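Local coordinates for arginine 3rd transport system periplasmic binding protein (Legionella pneumophila subsp. pneumophila str. Philadelphia 1, PDB 3KZG) that probably binds arginine in the periplasm and hands it to a membrane transport system, as a bacterial solute-binding protein of family 3, at residues L33-C38 / A43-E48; D54-L59 / D75-H80; S92-T97 / S103-L108. One frame throughout, in Å; residues are numbered along the deposited sequence.

Contact 1: residues L33-C38 / A43-E48; sequences LMQEIC and ATCTFE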
loop_
_atom_site.group_PDB
_atom_site.type_symbol
_atom_site.label_atom_id
_atom_site.label_comp_id
_atom_site.label_asym_id
_atom_site.label_seq_id
_atom_site.Cartn_x
_atom_site.Cartn_y
_atom_site.Cartn_z
ATOM N N LEU A 33 0.597 -22.876 -4.211
ATOM C CA LEU A 33 -0.013 -22.090 -5.281
ATOM C C LEU A 33 -1.125 -22.879 -5.963
ATOM O O LEU A 33 -2.271 -22.432 -6.025
ATOM C CB LEU A 33 1.031 -21.681 -6.320
ATOM C CG LEU A 33 0.449 -20.864 -7.474
ATOM C CD1 LEU A 33 -0.210 -19.602 -6.922
ATOM C CD2 LEU A 33 1.533 -20.515 -8.462
HETATM N N MSE A 34 -0.770 -24.051 -6.476
HETATM C CA MSE A 34 -1.710 -24.936 -7.161
HETATM C C MSE A 34 -2.912 -25.233 -6.265
HETATM O O MSE A 34 -4.060 -25.205 -6.713
HETATM C CB MSE A 34 -0.999 -26.242 -7.538
HETATM C CG MSE A 34 -1.737 -27.117 -8.559
HETATM SE SE MSE A 34 -2.181 -26.157 -10.177
HETATM C CE MSE A 34 -0.529 -26.376 -11.160
ATOM N N GLN A 35 -2.639 -25.510 -4.994
ATOM C CA GLN A 35 -3.692 -25.801 -4.024
ATOM C C GLN A 35 -4.716 -24.668 -3.998
ATOM O O GLN A 35 -5.922 -24.903 -4.069
ATOM C CB GLN A 35 -3.079 -25.971 -2.631
ATOM C CG GLN A 35 -4.055 -26.388 -1.544
ATOM C CD GLN A 35 -4.589 -27.797 -1.743
ATOM O OE1 GLN A 35 -5.450 -28.035 -2.593
ATOM N NE2 GLN A 35 -4.070 -28.742 -0.965
ATOM N N GLU A 36 -4.227 -23.437 -3.903
ATOM C CA GLU A 36 -5.093 -22.262 -3.863
ATOM C C GLU A 36 -5.877 -22.065 -5.170
ATOM O O GLU A 36 -7.057 -21.716 -5.142
ATOM C CB GLU A 36 -4.250 -21.022 -3.553
ATOM C CG GLU A 36 -5.006 -19.715 -3.513
ATOM C CD GLU A 36 -6.151 -19.721 -2.526
ATOM O OE1 GLU A 36 -6.082 -20.483 -1.540
ATOM O OE2 GLU A 36 -7.113 -18.950 -2.732
ATOM N N ILE A 37 -5.222 -22.291 -6.306
ATOM C CA ILE A 37 -5.879 -22.148 -7.602
ATOM C C ILE A 37 -7.052 -23.129 -7.730
ATOM O O ILE A 37 -8.104 -22.787 -8.277
ATOM C CB ILE A 37 -4.883 -22.389 -8.764
ATOM C CG1 ILE A 37 -3.857 -21.251 -8.813
ATOM C CG2 ILE A 37 -5.627 -22.493 -10.089
ATOM C CD1 ILE A 37 -2.787 -21.427 -9.859
ATOM N N CYS A 38 -6.871 -24.342 -7.221
ATOM C CA CYS A 38 -7.920 -25.353 -7.286
ATOM C C CYS A 38 -9.149 -24.995 -6.456
ATOM O O CYS A 38 -10.271 -25.241 -6.888
ATOM C CB CYS A 38 -7.381 -26.719 -6.848
ATOM S SG CYS A 38 -6.299 -27.495 -8.058
ATOM N N ALA A 43 -12.506 -26.957 -7.260
ATOM C CA ALA A 43 -12.139 -28.343 -7.502
ATOM C C ALA A 43 -11.128 -28.841 -6.474
ATOM O O ALA A 43 -10.210 -28.116 -6.086
ATOM C CB ALA A 43 -11.564 -28.489 -8.903
ATOM N N THR A 44 -11.302 -30.082 -6.029
ATOM C CA THR A 44 -10.380 -30.670 -5.071
ATOM C C THR A 44 -9.058 -30.902 -5.793
ATOM O O THR A 44 -9.033 -31.120 -7.006
ATOM C CB THR A 44 -10.922 -32.000 -4.510
ATOM O OG1 THR A 44 -11.282 -32.870 -5.590
ATOM C CG2 THR A 44 -12.143 -31.745 -3.637
ATOM N N CYS A 45 -7.964 -30.853 -5.044
ATOM C CA CYS A 45 -6.630 -31.013 -5.610
ATOM C C CYS A 45 -5.870 -32.241 -5.116
ATOM O O CYS A 45 -5.745 -32.463 -3.914
ATOM C CB CYS A 45 -5.809 -29.755 -5.306
ATOM S SG CYS A 45 -4.093 -29.791 -5.858
ATOM N N THR A 46 -5.361 -33.035 -6.050
ATOM C CA THR A 46 -4.579 -34.217 -5.706
ATOM C C THR A 46 -3.296 -34.179 -6.534
ATOM O O THR A 46 -3.340 -34.012 -7.752
ATOM C CB THR A 46 -5.362 -35.518 -5.988
ATOM O OG1 THR A 46 -5.762 -35.553 -7.362
ATOM C CG2 THR A 46 -6.601 -35.591 -5.105
ATOM N N PHE A 47 -2.157 -34.319 -5.859
ATOM C CA PHE A 47 -0.849 -34.270 -6.506
ATOM C C PHE A 47 -0.248 -35.625 -6.833
ATOM O O PHE A 47 -0.479 -36.605 -6.137
ATOM C CB PHE A 47 0.141 -33.516 -5.613
ATOM C CG PHE A 47 -0.174 -32.057 -5.441
ATOM C CD1 PHE A 47 0.151 -31.140 -6.431
ATOM C CD2 PHE A 47 -0.795 -31.603 -4.286
ATOM C CE1 PHE A 47 -0.138 -29.790 -6.269
ATOM C CE2 PHE A 47 -1.088 -30.255 -4.117
ATOM C CZ PHE A 47 -0.758 -29.350 -5.110
ATOM N N GLU A 48 0.552 -35.666 -7.889
ATOM C CA GLU A 48 1.208 -36.895 -8.283
ATOM C C GLU A 48 2.648 -36.551 -8.636
ATOM O O GLU A 48 2.910 -35.875 -9.634
ATOM C CB GLU A 48 0.484 -37.525 -9.474
ATOM C CG GLU A 48 0.921 -38.944 -9.769
ATOM C CD GLU A 48 -0.249 -39.848 -10.077
ATOM O OE1 GLU A 48 -0.913 -39.638 -11.118
ATOM O OE2 GLU A 48 -0.511 -40.766 -9.269
#
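The backbone N of A43 donates a hydrogen bond to C38 O (2.8 Å), tying the residue just before strand 44-50 to a carbonyl near the end of helix 29-40. Next to this link C38 and C45 meet side by side: C38 SG lies 3.6 Å from C45 CB, while the sulphurs C38 SG and C45 SG are 3.9 Å apart, too far for a disulfide. C45 SG stands anti to its own backbone N (chi1 177°) and is thereby carried over one face of the F47 ring, near its rim. M34, a selenomethionine, reaches the edge of the same ring, with CB 3.9 Å from F47 CE1; its bent chain leads the selenium away from the strand, and I7, I68 and I195 also touch M34. On the outer flank the Q35 chain, folded at chi2 (67°), brings OE1 to 3.2 Å from C45 CB. The segments 33-38 and 44-48 run roughly antiparallel (151°), as expected of a beta-alpha-beta unit whose other strand, 4-13, pairs in parallel with 44-50 and supplies L5 against C38 and I7 against C45. Apart from the single backbone bond, cohesion here comes mainly from sulphur, aromatic and aliphatic surfaces, and the two cysteines pack side by side without a disulfide.

Contact 2: residues D54-L59 / D75-H80; sequences DLFPAL and DERKKH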
loop_
_atom_site.group_PDB
_atom_site.type_symbol
_atom_site.label_atom_id
_atom_site.label_comp_id
_atom_site.label_asym_id
_atom_site.label_seq_id
_atom_site.Cartn_x
_atom_site.Cartn_y
_atom_site.Cartn_z
ATOM N N ASP A 54 10.075 -37.168 -16.264
ATOM C CA ASP A 54 8.925 -37.997 -16.607
ATOM C C ASP A 54 7.615 -37.212 -16.664
ATOM O O ASP A 54 6.602 -37.725 -17.143
ATOM C CB ASP A 54 8.764 -39.158 -15.616
ATOM C CG ASP A 54 9.848 -40.219 -15.765
ATOM O OD1 ASP A 54 10.413 -40.361 -16.871
ATOM O OD2 ASP A 54 10.121 -40.925 -14.772
ATOM N N LEU A 55 7.636 -35.972 -16.181
ATOM C CA LEU A 55 6.439 -35.137 -16.164
ATOM C C LEU A 55 5.859 -34.897 -17.552
ATOM O O LEU A 55 4.641 -34.882 -17.731
ATOM C CB LEU A 55 6.741 -33.789 -15.494
ATOM C CG LEU A 55 6.894 -33.799 -13.970
ATOM C CD1 LEU A 55 7.352 -32.430 -13.488
ATOM C CD2 LEU A 55 5.560 -34.190 -13.323
ATOM N N PHE A 56 6.740 -34.707 -18.528
ATOM C CA PHE A 56 6.327 -34.457 -19.900
ATOM C C PHE A 56 5.489 -35.604 -20.482
ATOM O O PHE A 56 4.383 -35.379 -20.981
ATOM C CB PHE A 56 7.564 -34.180 -20.751
ATOM C CG PHE A 56 8.406 -33.040 -20.229
ATOM C CD1 PHE A 56 7.963 -31.727 -20.337
ATOM C CD2 PHE A 56 9.615 -33.286 -19.579
ATOM C CE1 PHE A 56 8.705 -30.674 -19.806
ATOM C CE2 PHE A 56 10.365 -32.238 -19.044
ATOM C CZ PHE A 56 9.907 -30.931 -19.156
ATOM N N PRO A 57 5.998 -36.847 -20.426
ATOM C CA PRO A 57 5.193 -37.940 -20.977
ATOM C C PRO A 57 3.930 -38.187 -20.149
ATOM O O PRO A 57 2.879 -38.521 -20.697
ATOM C CB PRO A 57 6.161 -39.120 -20.962
ATOM C CG PRO A 57 7.032 -38.817 -19.777
ATOM C CD PRO A 57 7.305 -37.343 -19.962
ATOM N N ALA A 58 4.035 -38.005 -18.835
ATOM C CA ALA A 58 2.904 -38.196 -17.934
ATOM C C ALA A 58 1.738 -37.281 -18.310
ATOM O O ALA A 58 0.575 -37.684 -18.262
ATOM C CB ALA A 58 3.329 -37.928 -16.494
ATOM N N LEU A 59 2.051 -36.042 -18.674
ATOM C CA LEU A 59 1.013 -35.089 -19.063
ATOM C C LEU A 59 0.440 -35.472 -20.425
ATOM O O LEU A 59 -0.774 -35.463 -20.624
ATOM C CB LEU A 59 1.580 -33.667 -19.131
ATOM C CG LEU A 59 0.601 -32.589 -19.597
ATOM C CD1 LEU A 59 -0.601 -32.540 -18.671
ATOM C CD2 LEU A 59 1.304 -31.238 -19.629
ATOM N N ASP A 75 10.058 -21.826 -26.098
ATOM C CA ASP A 75 9.482 -22.104 -27.406
ATOM C C ASP A 75 9.483 -23.600 -27.722
ATOM O O ASP A 75 8.529 -24.116 -28.298
ATOM C CB ASP A 75 10.237 -21.334 -28.492
ATOM C CG ASP A 75 9.902 -19.856 -28.490
ATOM O OD1 ASP A 75 8.696 -19.525 -28.476
ATOM O OD2 ASP A 75 10.836 -19.028 -28.509
ATOM N N GLU A 76 10.545 -24.295 -27.331
ATOM C CA GLU A 76 10.640 -25.727 -27.584
ATOM C C GLU A 76 9.487 -26.499 -26.951
ATOM O O GLU A 76 8.923 -27.402 -27.567
ATOM C CB GLU A 76 11.968 -26.272 -27.067
ATOM C CG GLU A 76 13.173 -25.778 -27.849
ATOM C CD GLU A 76 14.476 -26.404 -27.382
ATOM O OE1 GLU A 76 14.838 -26.212 -26.199
ATOM O OE2 GLU A 76 15.134 -27.084 -28.198
ATOM N N ARG A 77 9.134 -26.140 -25.723
ATOM C CA ARG A 77 8.048 -26.814 -25.027
ATOM C C ARG A 77 6.669 -26.405 -25.547
ATOM O O ARG A 77 5.728 -27.200 -25.521
ATOM C CB ARG A 77 8.140 -26.541 -23.523
ATOM C CG ARG A 77 9.394 -27.112 -22.865
ATOM C CD ARG A 77 9.472 -28.620 -23.063
ATOM N NE ARG A 77 10.586 -29.227 -22.344
ATOM C CZ ARG A 77 10.807 -30.536 -22.287
ATOM N NH1 ARG A 77 9.992 -31.374 -22.911
ATOM N NH2 ARG A 77 11.831 -31.011 -21.592
ATOM N N LYS A 78 6.542 -25.174 -26.029
ATOM C CA LYS A 78 5.256 -24.711 -26.533
ATOM C C LYS A 78 4.833 -25.418 -27.817
ATOM O O LYS A 78 3.731 -25.205 -28.318
ATOM C CB LYS A 78 5.273 -23.193 -26.738
ATOM C CG LYS A 78 5.286 -22.419 -25.426
ATOM C CD LYS A 78 4.933 -20.945 -25.598
ATOM C CE LYS A 78 6.022 -20.166 -26.312
ATOM N NZ LYS A 78 5.729 -18.701 -26.283
ATOM N N LYS A 79 5.705 -26.276 -28.338
ATOM C CA LYS A 79 5.405 -27.021 -29.557
ATOM C C LYS A 79 4.566 -28.259 -29.260
ATOM O O LYS A 79 3.974 -28.846 -30.163
ATOM C CB LYS A 79 6.704 -27.426 -30.258
ATOM C CG LYS A 79 7.566 -26.238 -30.651
ATOM C CD LYS A 79 8.827 -26.662 -31.383
ATOM C CE LYS A 79 9.647 -25.446 -31.774
ATOM N NZ LYS A 79 10.889 -25.815 -32.495
ATOM N N HIS A 80 4.504 -28.647 -27.991
ATOM C CA HIS A 80 3.734 -29.820 -27.593
ATOM C C HIS A 80 2.824 -29.535 -26.413
ATOM O O HIS A 80 1.943 -30.333 -26.094
ATOM C CB HIS A 80 4.683 -30.966 -27.242
ATOM C CG HIS A 80 5.481 -31.456 -28.407
ATOM N ND1 HIS A 80 4.950 -32.276 -29.379
ATOM C CD2 HIS A 80 6.752 -31.189 -28.792
ATOM C CE1 HIS A 80 5.859 -32.491 -30.314
ATOM N NE2 HIS A 80 6.962 -31.842 -29.982
#
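F56 and R77 join helix 55-60 to the loop before strand 82-83 by one flat stack. The guanidinium of R77 lies almost parallel to the F56 ring, the planes 6° apart, and R77 CZ stands 3.4 Å from the ring centroid, 20° off the normal. This is a cation-pi contact over the face. R77 NH1 rests on one flank of the ring, 3.3 Å from F56 CD1, and NH2 on another, 3.1 Å from F56 CZ, so both terminal nitrogens share the surface. A bend at chi2 (-58°) followed by extended torsions turns the arginine across the phenylalanine, the two side chains meeting at about a right angle. F56 is buried, with M71 and M196 also against it.

Hydrogen bonds add a second kind of restraint. R77 NH2 donates to G118 O, which probably limits rotation of the guanidinium on the ring, and the backbone N of R77 is bonded to T74 OG1. Within the loop H80 N reaches R77 O at 3.1 Å. E76, the residue before R77, forms a salt bridge with R123 of helix 121-127.

An arginine laid on an aromatic ring of one lobe and bonded to the other lobe is consistent with a place at the ligand cleft of a two-lobed, type II periplasmic binding protein.

Contact 3: residues S92-T97 / S103-L108; sequences SQYITT and STFDDL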
loop_
_atom_site.group_PDB
_atom_site.type_symbol
_atom_site.label_atom_id
_atom_site.label_comp_id
_atom_site.label_asym_id
_atom_site.label_seq_id
_atom_site.Cartn_x
_atom_site.Cartn_y
_atom_site.Cartn_z
ATOM N N SER A 92 18.039 -18.629 -13.817
ATOM C CA SER A 92 18.927 -19.737 -13.486
ATOM C C SER A 92 20.049 -19.168 -12.619
ATOM O O SER A 92 20.201 -17.944 -12.513
ATOM C CB SER A 92 19.502 -20.373 -14.756
ATOM O OG SER A 92 20.362 -19.494 -15.447
ATOM N N GLN A 93 20.832 -20.045 -12.000
ATOM C CA GLN A 93 21.919 -19.607 -11.129
ATOM C C GLN A 93 23.015 -20.657 -11.007
ATOM O O GLN A 93 22.731 -21.837 -10.803
ATOM C CB GLN A 93 21.359 -19.289 -9.736
ATOM C CG GLN A 93 22.410 -18.987 -8.660
ATOM C CD GLN A 93 23.093 -17.643 -8.853
ATOM O OE1 GLN A 93 22.443 -16.601 -8.850
ATOM N NE2 GLN A 93 24.412 -17.664 -9.020
ATOM N N TYR A 94 24.267 -20.234 -11.141
ATOM C CA TYR A 94 25.385 -21.160 -11.004
ATOM C C TYR A 94 25.719 -21.278 -9.520
ATOM O O TYR A 94 25.791 -20.272 -8.804
ATOM C CB TYR A 94 26.613 -20.667 -11.781
ATOM C CG TYR A 94 26.573 -20.970 -13.267
ATOM C CD1 TYR A 94 26.837 -22.256 -13.748
ATOM C CD2 TYR A 94 26.265 -19.971 -14.193
ATOM C CE1 TYR A 94 26.795 -22.540 -15.114
ATOM C CE2 TYR A 94 26.222 -20.242 -15.560
ATOM C CZ TYR A 94 26.487 -21.529 -16.015
ATOM O OH TYR A 94 26.446 -21.799 -17.371
ATOM N N ILE A 95 25.898 -22.512 -9.062
ATOM C CA ILE A 95 26.226 -22.788 -7.670
ATOM C C ILE A 95 27.332 -23.839 -7.625
ATOM O O ILE A 95 27.407 -24.704 -8.493
ATOM C CB ILE A 95 24.981 -23.293 -6.903
ATOM C CG1 ILE A 95 25.328 -23.522 -5.431
ATOM C CG2 ILE A 95 24.449 -24.579 -7.544
ATOM C CD1 ILE A 95 24.129 -23.826 -4.569
ATOM N N THR A 96 28.206 -23.743 -6.629
ATOM C CA THR A 96 29.306 -24.696 -6.475
ATOM C C THR A 96 29.630 -24.815 -4.986
ATOM O O THR A 96 29.027 -24.130 -4.167
ATOM C CB THR A 96 30.562 -24.230 -7.250
ATOM O OG1 THR A 96 31.528 -25.289 -7.281
ATOM C CG2 THR A 96 31.183 -23.003 -6.593
ATOM N N THR A 97 30.563 -25.691 -4.631
ATOM C CA THR A 97 30.925 -25.857 -3.226
ATOM C C THR A 97 31.870 -24.747 -2.788
ATOM O O THR A 97 32.689 -24.283 -3.573
ATOM C CB THR A 97 31.589 -27.225 -2.971
ATOM O OG1 THR A 97 32.717 -27.382 -3.843
ATOM C CG2 THR A 97 30.594 -28.350 -3.218
ATOM N N SER A 103 35.244 -18.741 -8.451
ATOM C CA SER A 103 34.659 -17.691 -7.632
ATOM C C SER A 103 33.972 -16.629 -8.479
ATOM O O SER A 103 33.167 -15.849 -7.972
ATOM C CB SER A 103 35.738 -17.051 -6.755
ATOM O OG SER A 103 36.830 -16.616 -7.541
ATOM N N THR A 104 34.288 -16.608 -9.771
ATOM C CA THR A 104 33.683 -15.645 -10.685
ATOM C C THR A 104 33.057 -16.338 -11.885
ATOM O O THR A 104 33.477 -17.422 -12.283
ATOM C CB THR A 104 34.711 -14.615 -11.216
ATOM O OG1 THR A 104 35.652 -15.269 -12.079
ATOM C CG2 THR A 104 35.447 -13.953 -10.062
ATOM N N PHE A 105 32.048 -15.693 -12.454
ATOM C CA PHE A 105 31.337 -16.203 -13.619
ATOM C C PHE A 105 32.340 -16.549 -14.722
ATOM O O PHE A 105 32.085 -17.402 -15.571
ATOM C CB PHE A 105 30.374 -15.123 -14.115
ATOM C CG PHE A 105 29.289 -15.630 -15.009
ATOM C CD1 PHE A 105 28.243 -16.384 -14.492
ATOM C CD2 PHE A 105 29.295 -15.327 -16.367
ATOM C CE1 PHE A 105 27.212 -16.829 -15.314
ATOM C CE2 PHE A 105 28.267 -15.767 -17.202
ATOM C CZ PHE A 105 27.222 -16.520 -16.674
ATOM N N ASP A 106 33.491 -15.885 -14.683
ATOM C CA ASP A 106 34.545 -16.069 -15.671
ATOM C C ASP A 106 35.358 -17.355 -15.473
ATOM O O ASP A 106 35.932 -17.884 -16.430
ATOM C CB ASP A 106 35.472 -14.848 -15.635
ATOM C CG ASP A 106 36.135 -14.575 -16.968
ATOM O OD1 ASP A 106 35.411 -14.421 -17.975
ATOM O OD2 ASP A 106 37.382 -14.502 -17.006
ATOM N N ASP A 107 35.407 -17.857 -14.241
ATOM C CA ASP A 107 36.158 -19.081 -13.940
ATOM C C ASP A 107 35.443 -20.356 -14.393
ATOM O O ASP A 107 36.010 -21.450 -14.340
ATOM C CB ASP A 107 36.445 -19.187 -12.439
ATOM C CG ASP A 107 37.331 -18.068 -11.931
ATOM O OD1 ASP A 107 38.349 -17.762 -12.596
ATOM O OD2 ASP A 107 37.015 -17.503 -10.861
ATOM N N LEU A 108 34.198 -20.216 -14.831
ATOM C CA LEU A 108 33.429 -21.364 -15.285
ATOM C C LEU A 108 33.940 -21.901 -16.616
ATOM O O LEU A 108 33.492 -22.947 -17.083
ATOM C CB LEU A 108 31.951 -20.985 -15.404
ATOM C CG LEU A 108 31.281 -20.657 -14.070
ATOM C CD1 LEU A 108 29.896 -20.084 -14.312
ATOM C CD2 LEU A 108 31.208 -21.912 -13.215
#
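L108 CD1 sits over the centre of the face of the Y94 ring, 3.6 Å from its centroid and only 11° off the normal, a CH-pi contact that forms the tightly packed part of the contact. The methyl lies at similar distances from several ring carbons, among them Y94 CG at 3.6 Å. With CG beside its backbone N (chi1 -81°), the tyrosine projects from strand 91-97 to receive it, and the phenol reaches on to E128, where OH is hydrogen-bonded to OE2. L156 and V125 also pack on Y94, leaving it buried.

Strand 91-97 runs between 154-158 and 180-188, antiparallel to both, in the five-stranded mixed sheet (order 3-2-4-1-5) of one lobe of the type II periplasmic binding fold; the chain at 103-108 belongs to the connection that passes on to strand 112-116, two places across the sheet.

F105 makes the looser side. Its ring approaches that of Y94 obliquely, with planes at 71° and centroids 5.6 Å apart; the nearest atoms are F105 CE1 and Y94 CD2, at 3.5 Å. It remains partly exposed, with R130 also alongside. Farther out the turn is held by its own polar groups: D107 OD2 accepts S103 N at 3.2 Å and T104 N at 3.1 Å, both on the anti side but from opposite faces of the carboxylate plane. D107 N returns a 2.8 Å bond to T104 O, drawing this turn together while T104 and D106 face solvent.

Overall arrangement
From the N terminus the three contacts follow in series, none nested in or crossing another. Contact 1 closes the short turn after helix 29-40 and sets that helix against strand 44-50. The same strand leads directly into helix 55-60, where contact 2 opens; it closes a longer loop through strand 66-67, and its nearest atoms come within about 5 Å of contact 1. The chain then enters the second lobe, where contact 3 bridges the few residues after strand 91-97, about 36 Å from contact 1 between centres and across the middle of the chain. Contacts 1 and 2 lie in the first lobe, though R77 reaches G118 of the second; contact 3 lies in the second.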